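Purine nucleoside phosphorylase (Schistosoma mansoni, PDB 6BI1) catalyses the reversible phosphorolysis of purine nucleosides such as inosine and guanosine to the free base and ribose 1-phosphate. Local coordinates at the O-benzyl-L-serine site. Sequence-based numbering; all coordinates share one arbitrary frame.

The O-benzyl-L-serine site. Residues 179, 183, 185, 272, 275-276, 279. With SEM (O-benzyl-L-serine), chain B.
In this member of the phosphorylase superfamily, the benzyl ether SEM lies in a surface groove between the C-terminal helix 259-283 and the end of helix 170-182 with the loop after it. The structure alone does not show a role in catalysis, and the site may merely reflect the compound supplied. The phenyl ring points inward, while the amine of the amino-alcohol end is hydrogen-bonded by Asn183. In that residue CG stands anti to the carbonyl carbon (chi1 -67°), and its two amide atoms divide the work. Asn183 OD1 accepts a hydrogen bond from the SEM amine N at 2.7 Å, in the carbonyl plane and on a lone pair. Asn183 ND2 donates to the backbone O of Ile179 at 3.1 Å, nearly in the amide plane, which fixes the amide's rotation and orients OD1 toward the amine.

Met275 can be followed outward from the helix. Its CB sits over one face of the SEM phenyl ring, 3.8 Å from the centroid, as a CH-pi contact. CG carries the chain onward, Met275 SD passes 4.0 Å from SEM C3', and the bend at chi3 (-78°) returns CE alongside the same carbon. At the deep end, CE2 of Phe185 meets SEM C4' at 3.4 Å, and Leu272 CD1 touches that carbon while also lying over one face of the Phe185 ring, offset toward its rim. Backbone CA of Trp276 packs against SEM C5' at 3.6 Å, and Ile179 CG2 reaches SEM C6' at 3.9 Å.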
loop_
_atom_site.group_PDB
_atom_site.type_symbol
_atom_site.label_atom_id
_atom_site.label_comp_id
_atom_site.label_asym_id
_atom_site.label_seq_id
_atom_site.Cartn_x
_atom_site.Cartn_y
_atom_site.Cartn_z
ATOM N N ILE A 179 9.210 32.442 -17.162
ATOM C CA ILE A 179 10.522 32.305 -17.793
ATOM C C ILE A 179 10.422 31.512 -19.095
ATOM O O ILE A 179 11.099 31.833 -20.083
ATOM C CB ILE A 179 11.522 31.690 -16.796
ATOM C CG1 ILE A 179 11.809 32.696 -15.679
ATOM C CG2 ILE A 179 12.844 31.293 -17.492
ATOM C CD1 ILE A 179 12.511 32.080 -14.463
ATOM N N ASN A 183 11.368 32.936 -23.152
ATOM C CA ASN A 183 12.311 32.260 -24.040
ATOM C C ASN A 183 11.618 31.350 -25.047
ATOM O O ASN A 183 12.248 30.440 -25.603
ATOM C CB ASN A 183 13.319 31.479 -23.200
ATOM C CG ASN A 183 14.212 32.391 -22.406
ATOM O OD1 ASN A 183 15.162 32.954 -22.941
ATOM N ND2 ASN A 183 13.899 32.569 -21.130
ATOM N N PHE A 185 9.524 28.807 -25.123
ATOM C CA PHE A 185 9.279 27.370 -25.031
ATOM C C PHE A 185 8.039 27.034 -24.198
ATOM O O PHE A 185 7.865 25.889 -23.777
ATOM C CB PHE A 185 10.525 26.565 -24.601
ATOM C CG PHE A 185 10.987 26.786 -23.174
ATOM C CD1 PHE A 185 10.582 25.925 -22.166
ATOM C CD2 PHE A 185 11.886 27.798 -22.861
ATOM C CE1 PHE A 185 11.019 26.088 -20.842
ATOM C CE2 PHE A 185 12.330 27.970 -21.543
ATOM C CZ PHE A 185 11.892 27.108 -20.538
ATOM N N LEU A 272 18.326 22.656 -21.911
ATOM C CA LEU A 272 17.207 23.571 -21.679
ATOM C C LEU A 272 16.801 23.581 -20.205
ATOM O O LEU A 272 16.598 24.650 -19.617
ATOM C CB LEU A 272 16.024 23.198 -22.582
ATOM C CG LEU A 272 14.766 24.066 -22.530
ATOM C CD1 LEU A 272 15.075 25.523 -22.857
ATOM C CD2 LEU A 272 13.688 23.531 -23.486
ATOM N N MET A 275 19.364 25.500 -18.053
ATOM C CA MET A 275 19.225 26.951 -18.200
ATOM C C MET A 275 17.968 27.472 -17.508
ATOM O O MET A 275 17.989 28.553 -16.902
ATOM C CB MET A 275 19.205 27.310 -19.686
ATOM C CG MET A 275 20.542 27.124 -20.357
ATOM S SD MET A 275 20.593 27.751 -22.038
ATOM C CE MET A 275 19.758 26.470 -22.965
ATOM N N TRP A 276 16.857 26.740 -17.621
ATOM C CA TRP A 276 15.607 27.137 -16.969
ATOM C C TRP A 276 15.773 27.216 -15.450
ATOM O O TRP A 276 15.400 28.220 -14.823
ATOM C CB TRP A 276 14.531 26.116 -17.330
ATOM C CG TRP A 276 13.069 26.472 -17.043
ATOM C CD1 TRP A 276 12.543 27.700 -16.721
ATOM C CD2 TRP A 276 11.955 25.572 -17.119
ATOM N NE1 TRP A 276 11.173 27.604 -16.576
ATOM C CE2 TRP A 276 10.790 26.311 -16.823
ATOM C CE3 TRP A 276 11.829 24.208 -17.416
ATOM C CZ2 TRP A 276 9.524 25.735 -16.812
ATOM C CZ3 TRP A 276 10.573 23.634 -17.396
ATOM C CH2 TRP A 276 9.439 24.392 -17.098
ATOM N N GLU A 279 17.908 30.145 -14.240
ATOM C CA GLU A 279 17.170 31.410 -14.242
ATOM C C GLU A 279 16.126 31.459 -13.119
ATOM O O GLU A 279 15.925 32.522 -12.517
ATOM C CB GLU A 279 16.542 31.662 -15.621
ATOM C CG GLU A 279 15.769 32.982 -15.775
ATOM C CD GLU A 279 16.657 34.224 -15.860
ATOM O OE1 GLU A 279 17.897 34.100 -15.834
ATOM O OE2 GLU A 279 16.100 35.339 -15.957
HETATM C C SEM B . 18.064 36.609 -21.347
HETATM O O SEM B . 19.297 36.335 -21.965
HETATM C CA SEM B . 17.226 35.331 -21.253
HETATM N N SEM B . 17.157 34.656 -22.546
HETATM C CB SEM B . 17.851 34.396 -20.216
HETATM O OG SEM B . 17.165 33.186 -20.292
HETATM C "C'" SEM B . 17.785 32.100 -19.668
HETATM C "C1'" SEM B . 17.062 30.862 -20.169
HETATM C "C2'" SEM B . 17.490 30.195 -21.469
HETATM C "C3'" SEM B . 16.852 29.126 -21.903
HETATM C "C4'" SEM B . 15.693 28.570 -21.094
HETATM C "C5'" SEM B . 15.318 29.161 -19.977
HETATM C "C6'" SEM B . 16.057 30.379 -19.472
#